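Local coordinates for fumarate reductase iron-sulfur subunit (Mycolicibacterium smegmatis, PDB 7D6V), which probably carries electrons through its three iron-sulfur clusters from the succinate-oxidising subunit A to the quinone-binding membrane anchor of succinate dehydrogenase, at residues B[63-67]-B[87-93]; B[177-182]-B[226-230]. One frame throughout, in Å; residues are numbered along the deposited sequence.

Interaction 1 of 2, residues B[63-67]-B[87-93]; sequences SAEIN and VTVTPLR
E65 lays its side chain along the chain P91-R93, its CG 4.1 Å from L92 CD2, and with chi1 m (-60°) and chi2 t (-173°) its OE2 accepts a hydrogen bond from R93 N (3.1 Å). A carboxylate suits this buried place because the same OE2 also meets N153 and, in a salt bridge, R159. Both backbones are extended around one antiparallel, hydrogen-bonded pair, E65 with T90 (CA atoms 5.5 Å apart): E65 N donates to T90 O at 3.1 Å, and T90 N returns a weak bond to E65 O at 3.3 Å. The pairing stays a single bridge in the 2Fe-2S ferredoxin-like domain, joining strand 63-65, which follows the cysteine-rich cluster loop, to the chain beyond strand 86-87. At I66 (phi/psi -78/-46) the extended path bends, and no further bridge forms, although CA atoms of I66 and V89 approach to 4.7 Å. Branched aliphatics fill the space: I66 CD1 lies 4.0 Å from V89 CG1, and I66 CG2 4.3 Å from V87 CG1. Small A64 lets its CB sit 3.6 Å from T90 O, while L92 CD1 reaches S63 CB at 4.0 Å.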
ATOM      1  N   SER B  63     -11.614   1.372  -1.256  1.00 13.77           N
ATOM      2  CA  SER B  63     -12.050   2.221  -0.157  1.00 13.77           C
ATOM      3  C   SER B  63     -13.558   2.431  -0.209  1.00 13.77           C
ATOM      4  O   SER B  63     -14.111   2.784  -1.254  1.00 13.77           O
ATOM      5  CB  SER B  63     -11.330   3.564  -0.212  1.00 13.77           C
ATOM      6  OG  SER B  63      -9.928   3.393  -0.159  1.00 13.77           O
ATOM      7  N   ALA B  64     -14.224   2.217   0.921  1.00 13.59           N
ATOM      8  CA  ALA B  64     -15.651   2.479   1.042  1.00 13.59           C
ATOM      9  C   ALA B  64     -15.936   2.847   2.491  1.00 13.59           C
ATOM     10  O   ALA B  64     -15.017   3.016   3.294  1.00 13.59           O
ATOM     11  CB  ALA B  64     -16.472   1.272   0.576  1.00 13.59           C
ATOM     12  N   GLU B  65     -17.212   2.982   2.828  1.00 13.75           N
ATOM     13  CA  GLU B  65     -17.642   3.194   4.209  1.00 13.75           C
ATOM     14  C   GLU B  65     -18.509   1.999   4.582  1.00 13.75           C
ATOM     15  O   GLU B  65     -19.668   1.909   4.169  1.00 13.75           O
ATOM     16  CB  GLU B  65     -18.371   4.522   4.358  1.00 13.75           C
ATOM     17  CG  GLU B  65     -17.499   5.708   3.985  1.00 13.75           C
ATOM     18  CD  GLU B  65     -18.143   7.038   4.291  1.00 13.75           C
ATOM     19  OE1 GLU B  65     -19.189   7.053   4.972  1.00 13.75           O
ATOM     20  OE2 GLU B  65     -17.604   8.071   3.849  1.00 13.75           O
ATOM     21  N   ILE B  66     -17.941   1.086   5.371  1.00 15.92           N
ATOM     22  CA  ILE B  66     -18.479  -0.267   5.453  1.00 15.92           C
ATOM     23  C   ILE B  66     -19.717  -0.321   6.332  1.00 15.92           C
ATOM     24  O   ILE B  66     -20.701  -0.983   5.990  1.00 15.92           O
ATOM     25  CB  ILE B  66     -17.396  -1.245   5.940  1.00 15.92           C
ATOM     26  CG1 ILE B  66     -16.380  -1.485   4.828  1.00 15.92           C
ATOM     27  CG2 ILE B  66     -18.018  -2.556   6.370  1.00 15.92           C
ATOM     28  CD1 ILE B  66     -17.017  -1.809   3.513  1.00 15.92           C
ATOM     29  N   ASN B  67     -19.683   0.311   7.499  1.00 16.02           N
ATOM     30  CA  ASN B  67     -20.893   0.422   8.306  1.00 16.02           C
ATOM     31  C   ASN B  67     -20.941   1.800   8.958  1.00 16.02           C
ATOM     32  O   ASN B  67     -21.239   1.949  10.143  1.00 16.02           O
ATOM     33  CB  ASN B  67     -20.962  -0.714   9.324  1.00 16.02           C
ATOM     34  CG  ASN B  67     -22.341  -0.882   9.908  1.00 16.02           C
ATOM     35  OD1 ASN B  67     -23.255  -0.128   9.591  1.00 16.02           O
ATOM     36  ND2 ASN B  67     -22.507  -1.896  10.744  1.00 16.02           N
ATOM     37  N   VAL B  87     -25.448  -4.930   7.476  1.00 17.69           N
ATOM     38  CA  VAL B  87     -24.224  -4.255   7.057  1.00 17.69           C
ATOM     39  C   VAL B  87     -24.561  -3.317   5.907  1.00 17.69           C
ATOM     40  O   VAL B  87     -25.134  -3.743   4.900  1.00 17.69           O
ATOM     41  CB  VAL B  87     -23.139  -5.267   6.653  1.00 17.69           C
ATOM     42  CG1 VAL B  87     -21.807  -4.572   6.484  1.00 17.69           C
ATOM     43  CG2 VAL B  87     -23.034  -6.366   7.691  1.00 17.69           C
ATOM     44  N   THR B  88     -24.199  -2.046   6.048  1.00 15.69           N
ATOM     45  CA  THR B  88     -24.608  -0.998   5.116  1.00 15.69           C
ATOM     46  C   THR B  88     -23.381  -0.449   4.402  1.00 15.69           C
ATOM     47  O   THR B  88     -22.617   0.326   4.984  1.00 15.69           O
ATOM     48  CB  THR B  88     -25.341   0.114   5.859  1.00 15.69           C
ATOM     49  OG1 THR B  88     -26.547  -0.408   6.420  1.00 15.69           O
ATOM     50  CG2 THR B  88     -25.680   1.253   4.917  1.00 15.69           C
ATOM     51  N   VAL B  89     -23.225  -0.794   3.128  1.00 14.20           N
ATOM     52  CA  VAL B  89     -22.048  -0.421   2.352  1.00 14.20           C
ATOM     53  C   VAL B  89     -22.419   0.736   1.433  1.00 14.20           C
ATOM     54  O   VAL B  89     -23.328   0.616   0.603  1.00 14.20           O
ATOM     55  CB  VAL B  89     -21.508  -1.615   1.549  1.00 14.20           C
ATOM     56  CG1 VAL B  89     -20.127  -1.305   1.000  1.00 14.20           C
ATOM     57  CG2 VAL B  89     -21.481  -2.861   2.411  1.00 14.20           C
ATOM     58  N   THR B  90     -21.703   1.842   1.568  1.00 13.21           N
ATOM     59  CA  THR B  90     -21.901   3.059   0.798  1.00 13.21           C
ATOM     60  C   THR B  90     -20.560   3.537   0.268  1.00 13.21           C
ATOM     61  O   THR B  90     -19.508   3.162   0.794  1.00 13.21           O
ATOM     62  CB  THR B  90     -22.544   4.172   1.644  1.00 13.21           C
ATOM     63  OG1 THR B  90     -21.581   4.694   2.565  1.00 13.21           O
ATOM     64  CG2 THR B  90     -23.747   3.654   2.404  1.00 13.21           C
ATOM     65  N   PRO B  91     -20.560   4.355  -0.783  1.00 12.96           N
ATOM     66  CA  PRO B  91     -19.304   4.939  -1.261  1.00 12.96           C
ATOM     67  C   PRO B  91     -18.782   5.994  -0.297  1.00 12.96           C
ATOM     68  O   PRO B  91     -19.441   6.387   0.667  1.00 12.96           O
ATOM     69  CB  PRO B  91     -19.693   5.555  -2.605  1.00 12.96           C
ATOM     70  CG  PRO B  91     -21.138   5.843  -2.466  1.00 12.96           C
ATOM     71  CD  PRO B  91     -21.694   4.729  -1.643  1.00 12.96           C
ATOM     72  N   LEU B  92     -17.561   6.443  -0.567  1.00 12.74           N
ATOM     73  CA  LEU B  92     -16.979   7.537   0.196  1.00 12.74           C
ATOM     74  C   LEU B  92     -17.828   8.792   0.038  1.00 12.74           C
ATOM     75  O   LEU B  92     -18.238   9.145  -1.070  1.00 12.74           O
ATOM     76  CB  LEU B  92     -15.549   7.799  -0.269  1.00 12.74           C
ATOM     77  CG  LEU B  92     -14.579   6.619  -0.226  1.00 12.74           C
ATOM     78  CD1 LEU B  92     -13.203   7.054  -0.679  1.00 12.74           C
ATOM     79  CD2 LEU B  92     -14.514   6.034   1.167  1.00 12.74           C
ATOM     80  N   ARG B  93     -18.091   9.469   1.153  1.00 13.34           N
ATOM     81  CA  ARG B  93     -19.014  10.593   1.178  1.00 13.34           C
ATOM     82  C   ARG B  93     -18.328  11.946   1.053  1.00 13.34           C
ATOM     83  O   ARG B  93     -19.003  12.971   1.152  1.00 13.34           O
ATOM     84  CB  ARG B  93     -19.851  10.559   2.458  1.00 13.34           C
ATOM     85  CG  ARG B  93     -20.908   9.476   2.471  1.00 13.34           C
ATOM     86  CD  ARG B  93     -21.720   9.513   3.749  1.00 13.34           C
ATOM     87  NE  ARG B  93     -22.862  10.414   3.643  1.00 13.34           N
ATOM     88  CZ  ARG B  93     -23.672  10.713   4.651  1.00 13.34           C
ATOM     89  NH1 ARG B  93     -23.468  10.181   5.843  1.00 13.34           N
ATOM     90  NH2 ARG B  93     -24.688  11.539   4.466  1.00 13.34           N
TER

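Interaction 2 of 2, residues B[177-182]-B[226-230]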
ATOM      1  N   ILE B 177       4.316  16.321   2.344  1.00 12.53           N
ATOM      2  CA  ILE B 177       5.187  17.467   2.593  1.00 12.53           C
ATOM      3  C   ILE B 177       6.156  17.164   3.729  1.00 12.53           C
ATOM      4  O   ILE B 177       7.341  17.497   3.655  1.00 12.53           O
ATOM      5  CB  ILE B 177       4.350  18.726   2.884  1.00 12.53           C
ATOM      6  CG1 ILE B 177       3.609  19.178   1.626  1.00 12.53           C
ATOM      7  CG2 ILE B 177       5.229  19.851   3.399  1.00 12.53           C
ATOM      8  CD1 ILE B 177       2.634  20.301   1.870  1.00 12.53           C
ATOM      9  N   ALA B 178       5.666  16.532   4.798  1.00 12.83           N
ATOM     10  CA  ALA B 178       6.548  16.150   5.900  1.00 12.83           C
ATOM     11  C   ALA B 178       7.591  15.133   5.453  1.00 12.83           C
ATOM     12  O   ALA B 178       8.754  15.196   5.872  1.00 12.83           O
ATOM     13  CB  ALA B 178       5.725  15.593   7.060  1.00 12.83           C
ATOM     14  N   GLU B 179       7.189  14.183   4.611  1.00 13.69           N
ATOM     15  CA  GLU B 179       8.115  13.178   4.098  1.00 13.69           C
ATOM     16  C   GLU B 179       9.218  13.820   3.268  1.00 13.69           C
ATOM     17  O   GLU B 179      10.385  13.421   3.360  1.00 13.69           O
ATOM     18  CB  GLU B 179       7.339  12.141   3.284  1.00 13.69           C
ATOM     19  CG  GLU B 179       8.120  10.904   2.869  1.00 13.69           C
ATOM     20  CD  GLU B 179       8.928  11.112   1.606  1.00 13.69           C
ATOM     21  OE1 GLU B 179       8.513  11.937   0.767  1.00 13.69           O
ATOM     22  OE2 GLU B 179       9.980  10.458   1.452  1.00 13.69           O
ATOM     23  N   LEU B 180       8.870  14.810   2.449  1.00 13.39           N
ATOM     24  CA  LEU B 180       9.889  15.498   1.661  1.00 13.39           C
ATOM     25  C   LEU B 180      10.740  16.423   2.522  1.00 13.39           C
ATOM     26  O   LEU B 180      11.924  16.622   2.231  1.00 13.39           O
ATOM     27  CB  LEU B 180       9.233  16.277   0.525  1.00 13.39           C
ATOM     28  CG  LEU B 180       8.757  15.428  -0.652  1.00 13.39           C
ATOM     29  CD1 LEU B 180       7.868  16.236  -1.570  1.00 13.39           C
ATOM     30  CD2 LEU B 180       9.942  14.870  -1.408  1.00 13.39           C
ATOM     31  N   ASP B 181      10.160  16.990   3.579  1.00 13.56           N
ATOM     32  CA  ASP B 181      10.906  17.868   4.473  1.00 13.56           C
ATOM     33  C   ASP B 181      11.914  17.098   5.315  1.00 13.56           C
ATOM     34  O   ASP B 181      12.987  17.623   5.626  1.00 13.56           O
ATOM     35  CB  ASP B 181       9.933  18.631   5.371  1.00 13.56           C
ATOM     36  CG  ASP B 181      10.531  19.899   5.936  1.00 13.56           C
ATOM     37  OD1 ASP B 181      10.836  20.817   5.151  1.00 13.56           O
ATOM     38  OD2 ASP B 181      10.684  19.987   7.171  1.00 13.56           O
ATOM     39  N   MET B 182      11.593  15.864   5.692  1.00 13.68           N
ATOM     40  CA  MET B 182      12.495  15.052   6.496  1.00 13.68           C
ATOM     41  C   MET B 182      13.449  14.212   5.658  1.00 13.68           C
ATOM     42  O   MET B 182      14.242  13.457   6.224  1.00 13.68           O
ATOM     43  CB  MET B 182      11.692  14.149   7.436  1.00 13.68           C
ATOM     44  CG  MET B 182      11.092  14.880   8.622  1.00 13.68           C
ATOM     45  SD  MET B 182       9.710  13.998   9.363  1.00 13.68           S
ATOM     46  CE  MET B 182       8.850  15.342  10.164  1.00 13.68           C
ATOM     47  N   PRO B 226       4.661  17.748  14.038  1.00 11.25           N
ATOM     48  CA  PRO B 226       6.014  18.249  13.738  1.00 11.25           C
ATOM     49  C   PRO B 226       6.044  19.346  12.688  1.00 11.25           C
ATOM     50  O   PRO B 226       6.812  20.307  12.826  1.00 11.25           O
ATOM     51  CB  PRO B 226       6.744  16.988  13.262  1.00 11.25           C
ATOM     52  CG  PRO B 226       6.058  15.890  13.947  1.00 11.25           C
ATOM     53  CD  PRO B 226       4.619  16.276  13.998  1.00 11.25           C
ATOM     54  N   MET B 227       5.221  19.241  11.644  1.00 11.91           N
ATOM     55  CA  MET B 227       5.209  20.285  10.627  1.00 11.91           C
ATOM     56  C   MET B 227       4.603  21.573  11.162  1.00 11.91           C
ATOM     57  O   MET B 227       5.040  22.665  10.792  1.00 11.91           O
ATOM     58  CB  MET B 227       4.462  19.816   9.382  1.00 11.91           C
ATOM     59  CG  MET B 227       5.226  18.795   8.569  1.00 11.91           C
ATOM     60  SD  MET B 227       6.692  19.474   7.769  1.00 11.91           S
ATOM     61  CE  MET B 227       6.013  20.906   6.945  1.00 11.91           C
ATOM     62  N   LYS B 228       3.601  21.467  12.034  1.00 11.18           N
ATOM     63  CA  LYS B 228       3.060  22.661  12.673  1.00 11.18           C
ATOM     64  C   LYS B 228       4.108  23.329  13.553  1.00 11.18           C
ATOM     65  O   LYS B 228       4.199  24.559  13.598  1.00 11.18           O
ATOM     66  CB  LYS B 228       1.817  22.308  13.486  1.00 11.18           C
ATOM     67  CG  LYS B 228       0.569  22.127  12.649  1.00 11.18           C
ATOM     68  CD  LYS B 228      -0.580  21.599  13.478  1.00 11.18           C
ATOM     69  CE  LYS B 228      -1.862  21.526  12.666  1.00 11.18           C
ATOM     70  NZ  LYS B 228      -2.594  22.817  12.637  1.00 11.18           N
ATOM     71  N   GLU B 229       4.913  22.531  14.253  1.00 11.80           N
ATOM     72  CA  GLU B 229       5.985  23.094  15.067  1.00 11.80           C
ATOM     73  C   GLU B 229       7.047  23.770  14.206  1.00 11.80           C
ATOM     74  O   GLU B 229       7.576  24.823  14.576  1.00 11.80           O
ATOM     75  CB  GLU B 229       6.600  22.002  15.937  1.00 11.80           C
ATOM     76  CG  GLU B 229       5.693  21.532  17.057  1.00 11.80           C
ATOM     77  CD  GLU B 229       5.433  22.614  18.089  1.00 11.80           C
ATOM     78  OE1 GLU B 229       6.393  23.049  18.758  1.00 11.80           O
ATOM     79  OE2 GLU B 229       4.269  23.036  18.229  1.00 11.80           O
ATOM     80  N   ARG B 230       7.376  23.185  13.052  1.00 12.35           N
ATOM     81  CA  ARG B 230       8.330  23.824  12.145  1.00 12.35           C
ATOM     82  C   ARG B 230       7.766  25.115  11.555  1.00 12.35           C
ATOM     83  O   ARG B 230       8.484  26.115  11.411  1.00 12.35           O
ATOM     84  CB  ARG B 230       8.728  22.843  11.047  1.00 12.35           C
ATOM     85  CG  ARG B 230       9.411  21.606  11.592  1.00 12.35           C
ATOM     86  CD  ARG B 230       9.716  20.574  10.532  1.00 12.35           C
ATOM     87  NE  ARG B 230      10.410  19.431  11.115  1.00 12.35           N
ATOM     88  CZ  ARG B 230      11.339  18.716  10.492  1.00 12.35           C
ATOM     89  NH1 ARG B 230      11.694  19.015   9.253  1.00 12.35           N
ATOM     90  NH2 ARG B 230      11.914  17.697  11.110  1.00 12.35           N
TER
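The one charged pair across this contact is D181 with R230: R230 NH1 donates to D181 OD2 at 2.5 Å, a short salt bridge with a bent N-H...O angle of 132°. K191 is a second, long and weak, ionic partner of D181 OD2. The other terminal nitrogen, NH2, of R230 is satisfied by the carbonyl of G215 of the membrane anchor subunit, whose K218 in turn donates to D181 O; a long arginine with several N-H donors suits a site where helix and subunit meet. M182 CE lies over one face of the guanidinium and 4.1 Å from P226 CB. Next to the ion pair, flexible M227 fills the gap, its CG 3.6 Å from A178 CB and its CE 3.8 Å from I177 CG2; the small alanine leaves room for it. Backbone bonds D181 N to I177 O and R230 N to P226 O, each 2.9 Å, keep both segments helical. With axes 11.0 Å apart and crossing at 67°, this is side-chain-mediated helix-helix packing in the helical dicluster part of the iron-sulfur subunit, against the membrane anchor.

In the fold
Interactions 1 and 2 lie on opposite sides of the chain's centre, about 32 Å apart between centres and about 19 Å between nearest atoms. They follow one another along the sequence, in the 2Fe-2S part and the helical dicluster part respectively. Interaction 1 is close to two clusters: the S63 side chain is about 6 Å from the 4Fe-4S cluster and about 7 Å from the 2Fe-2S cluster, and E65 and S63 reach residues of the dicluster part. Interaction 2 stands further back, with the P226 side chain about 10 Å from the 3Fe-4S cluster and that of A178 about 11 Å from the 4Fe-4S cluster. Both also touch the membrane anchor subunit, through R93 and R230 among others.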